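Local coordinates for protein VP5 (Halorubrum pleomorphic virus 6, PDB 6QGL) that probably mediates fusion of the viral envelope with the host cell membrane, as the membrane-inserted envelope protein of a haloarchaeal pleomorphic virus, at residues D36-R47 / T136-Y147. Numbering follows the deposited sequence.
Sequences DPAEGLTPDVLR and TVIAHADVGLSY
At one end of the helical bundle in the N-terminal envelope-protein region, the first turn of helix 43-66, with the loop leading into it, meets the C-terminal end of helix 97-140 and the turn that follows, and Leu46 and His140 touch at the middle of this junction. The Leu46 methyl CD2 lies over one face of the imidazole, 3.8 Å from the ring centroid and offset toward the rim, a CH-pi contact. Leu46 CD2 also packs on Val143 CG2 at 3.6 Å, while its CD1 reaches Thr136 CG2 at 3.7 Å. Loop atoms line the edge of the same ring. His140 NE2 gives a weak, bent hydrogen bond to Ala38 O (3.0 Å, 126° at the hydrogen), and Leu41 CB sits near the ring plane. On the other ring nitrogen, ND1 can make a weak bond back to Thr136 O, one turn earlier in its own helix; both bonds form together only if the imidazole carries both protons. Asp142, just past the helix end, lays its carboxylate against the Pro43 ring, with Asp142 OD2 3.3 Å from Pro43 CD. Farther along, Arg47 spreads its aliphatic chain over one face of Tyr147, CG standing 3.7 Å from the ring centroid and almost on the ring normal. Past that chain, Tyr147 OH donates weakly to Arg47 O at 2.7 Å. A bend at chi3 (-72°) turns the guanidinium back to its own helix, where NH2 forms a salt bridge with Asp44 OD1. With its charge paired within helix 43-66, Arg47 offers mainly methylenes and a carbonyl to the other segment. Apolar and CH-pi packing makes up most of the contact, and the two weak hydrogen bonds across it may help fix how the histidine and tyrosine rings are turned.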
# COMPACT_ATOMS: atom_id res chain seq x y z
N ASP A 36 -5.03 -14.74 -15.92
CA ASP A 36 -4.59 -15.50 -17.09
C ASP A 36 -5.36 -15.10 -18.37
O ASP A 36 -6.57 -15.34 -18.44
CB ASP A 36 -4.65 -17.02 -16.84
CG ASP A 36 -3.66 -17.82 -17.68
OD1 ASP A 36 -3.81 -17.84 -18.92
OD2 ASP A 36 -2.75 -18.45 -17.08
N PRO A 37 -4.68 -14.49 -19.38
CA PRO A 37 -5.38 -14.09 -20.61
C PRO A 37 -5.80 -15.27 -21.49
O PRO A 37 -5.20 -16.34 -21.41
CB PRO A 37 -4.36 -13.19 -21.31
CG PRO A 37 -3.30 -12.89 -20.29
CD PRO A 37 -3.26 -14.11 -19.44
N ALA A 38 -6.83 -15.06 -22.33
CA ALA A 38 -7.39 -16.07 -23.24
C ALA A 38 -6.41 -16.54 -24.33
O ALA A 38 -5.45 -15.84 -24.64
CB ALA A 38 -8.68 -15.56 -23.86
N GLU A 39 -6.62 -17.75 -24.87
CA GLU A 39 -5.77 -18.31 -25.92
C GLU A 39 -6.00 -17.55 -27.23
O GLU A 39 -5.04 -17.09 -27.85
CB GLU A 39 -6.03 -19.83 -26.10
CG GLU A 39 -5.49 -20.70 -24.97
CD GLU A 39 -6.31 -20.72 -23.69
OE1 GLU A 39 -7.50 -21.11 -23.74
OE2 GLU A 39 -5.76 -20.34 -22.63
N GLY A 40 -7.27 -17.41 -27.60
CA GLY A 40 -7.69 -16.68 -28.79
C GLY A 40 -7.69 -15.20 -28.50
O GLY A 40 -8.72 -14.65 -28.10
N LEU A 41 -6.52 -14.56 -28.65
CA LEU A 41 -6.33 -13.14 -28.40
C LEU A 41 -5.56 -12.44 -29.50
O LEU A 41 -4.83 -13.09 -30.25
CB LEU A 41 -5.62 -12.91 -27.05
CG LEU A 41 -6.38 -13.21 -25.76
CD1 LEU A 41 -5.54 -12.86 -24.58
CD2 LEU A 41 -7.66 -12.42 -25.65
N THR A 42 -5.69 -11.11 -29.59
CA THR A 42 -4.99 -10.32 -30.58
C THR A 42 -3.72 -9.70 -29.94
O THR A 42 -3.72 -9.46 -28.73
CB THR A 42 -5.94 -9.35 -31.32
OG1 THR A 42 -5.21 -8.65 -32.30
CG2 THR A 42 -6.58 -8.33 -30.44
N PRO A 43 -2.61 -9.52 -30.72
CA PRO A 43 -1.38 -8.97 -30.13
C PRO A 43 -1.59 -7.68 -29.35
O PRO A 43 -1.01 -7.54 -28.28
CB PRO A 43 -0.48 -8.73 -31.35
CG PRO A 43 -0.95 -9.64 -32.36
CD PRO A 43 -2.42 -9.82 -32.15
N ASP A 44 -2.42 -6.75 -29.88
CA ASP A 44 -2.71 -5.49 -29.21
C ASP A 44 -3.44 -5.72 -27.90
O ASP A 44 -3.09 -5.08 -26.90
CB ASP A 44 -3.52 -4.55 -30.13
CG ASP A 44 -2.75 -3.96 -31.29
OD1 ASP A 44 -1.51 -4.10 -31.33
OD2 ASP A 44 -3.39 -3.34 -32.17
N VAL A 45 -4.44 -6.64 -27.88
CA VAL A 45 -5.21 -6.96 -26.68
C VAL A 45 -4.33 -7.64 -25.63
O VAL A 45 -4.42 -7.28 -24.45
CB VAL A 45 -6.53 -7.73 -26.99
CG1 VAL A 45 -7.07 -8.48 -25.77
CG2 VAL A 45 -7.58 -6.75 -27.51
N LEU A 46 -3.45 -8.57 -26.05
CA LEU A 46 -2.53 -9.24 -25.12
C LEU A 46 -1.58 -8.24 -24.47
O LEU A 46 -1.41 -8.28 -23.26
CB LEU A 46 -1.77 -10.42 -25.77
CG LEU A 46 -0.76 -11.17 -24.87
CD1 LEU A 46 -1.44 -11.83 -23.67
CD2 LEU A 46 0.02 -12.20 -25.64
N ARG A 47 -1.01 -7.31 -25.27
CA ARG A 47 -0.10 -6.27 -24.79
C ARG A 47 -0.79 -5.35 -23.78
O ARG A 47 -0.17 -5.01 -22.76
CB ARG A 47 0.49 -5.46 -25.95
CG ARG A 47 1.63 -6.18 -26.67
CD ARG A 47 2.39 -5.25 -27.60
NE ARG A 47 1.63 -4.91 -28.80
CZ ARG A 47 1.67 -5.59 -29.94
NH1 ARG A 47 2.45 -6.66 -30.05
NH2 ARG A 47 0.95 -5.20 -30.98
N THR A 136 2.85 -17.14 -21.46
CA THR A 136 1.74 -16.71 -22.33
C THR A 136 2.29 -16.11 -23.62
O THR A 136 1.89 -16.55 -24.70
CB THR A 136 0.78 -15.78 -21.56
OG1 THR A 136 0.14 -16.54 -20.53
CG2 THR A 136 -0.29 -15.17 -22.45
N VAL A 137 3.24 -15.16 -23.52
CA VAL A 137 3.91 -14.50 -24.66
C VAL A 137 4.58 -15.55 -25.56
O VAL A 137 4.44 -15.48 -26.78
CB VAL A 137 4.88 -13.38 -24.18
CG1 VAL A 137 5.77 -12.86 -25.31
CG2 VAL A 137 4.12 -12.24 -23.54
N ILE A 138 5.26 -16.54 -24.95
CA ILE A 138 5.92 -17.65 -25.64
C ILE A 138 4.89 -18.48 -26.44
O ILE A 138 5.16 -18.85 -27.58
CB ILE A 138 6.75 -18.51 -24.64
CG1 ILE A 138 8.02 -17.76 -24.18
CG2 ILE A 138 7.12 -19.89 -25.22
CD1 ILE A 138 8.64 -18.29 -22.93
N ALA A 139 3.70 -18.71 -25.85
CA ALA A 139 2.61 -19.48 -26.46
C ALA A 139 1.84 -18.75 -27.54
O ALA A 139 1.38 -19.40 -28.49
CB ALA A 139 1.65 -19.96 -25.38
N HIS A 140 1.58 -17.44 -27.36
CA HIS A 140 0.82 -16.67 -28.35
C HIS A 140 1.62 -16.51 -29.63
O HIS A 140 1.07 -16.72 -30.71
CB HIS A 140 0.38 -15.32 -27.77
CG HIS A 140 -0.90 -15.39 -26.99
ND1 HIS A 140 -1.03 -16.22 -25.89
CD2 HIS A 140 -2.06 -14.71 -27.17
CE1 HIS A 140 -2.26 -16.03 -25.44
NE2 HIS A 140 -2.91 -15.13 -26.17
N ALA A 141 2.93 -16.21 -29.49
CA ALA A 141 3.92 -16.08 -30.56
C ALA A 141 3.70 -14.85 -31.47
O ALA A 141 4.43 -14.66 -32.45
CB ALA A 141 3.99 -17.36 -31.38
N ASP A 142 2.73 -14.01 -31.11
CA ASP A 142 2.40 -12.77 -31.81
C ASP A 142 2.97 -11.55 -31.05
O ASP A 142 2.91 -10.42 -31.55
CB ASP A 142 0.87 -12.65 -32.00
CG ASP A 142 0.03 -12.67 -30.73
OD1 ASP A 142 0.61 -12.80 -29.63
OD2 ASP A 142 -1.20 -12.55 -30.83
N VAL A 143 3.52 -11.78 -29.84
CA VAL A 143 4.12 -10.76 -28.97
C VAL A 143 5.55 -11.20 -28.64
O VAL A 143 5.78 -12.38 -28.35
CB VAL A 143 3.27 -10.51 -27.69
CG1 VAL A 143 3.88 -9.43 -26.80
CG2 VAL A 143 1.83 -10.14 -28.04
N GLY A 144 6.49 -10.27 -28.71
CA GLY A 144 7.89 -10.55 -28.40
C GLY A 144 8.16 -10.55 -26.91
O GLY A 144 7.46 -9.86 -26.15
N LEU A 145 9.19 -11.30 -26.49
CA LEU A 145 9.63 -11.38 -25.09
C LEU A 145 10.13 -10.04 -24.60
O LEU A 145 10.02 -9.75 -23.41
CB LEU A 145 10.72 -12.44 -24.91
CG LEU A 145 10.27 -13.90 -24.92
CD1 LEU A 145 11.45 -14.81 -25.09
CD2 LEU A 145 9.54 -14.27 -23.65
N SER A 146 10.66 -9.20 -25.52
CA SER A 146 11.14 -7.84 -25.24
C SER A 146 10.03 -6.96 -24.65
O SER A 146 10.33 -5.95 -24.01
CB SER A 146 11.70 -7.21 -26.50
OG SER A 146 10.70 -7.06 -27.50
N TYR A 147 8.76 -7.35 -24.85
CA TYR A 147 7.63 -6.60 -24.31
C TYR A 147 7.42 -6.85 -22.81
O TYR A 147 7.15 -5.90 -22.07
CB TYR A 147 6.33 -6.88 -25.10
CG TYR A 147 5.18 -6.03 -24.61
CD1 TYR A 147 5.01 -4.72 -25.06
CD2 TYR A 147 4.30 -6.49 -23.63
CE1 TYR A 147 4.00 -3.90 -24.57
CE2 TYR A 147 3.29 -5.68 -23.12
CZ TYR A 147 3.13 -4.39 -23.60
OH TYR A 147 2.12 -3.59 -23.13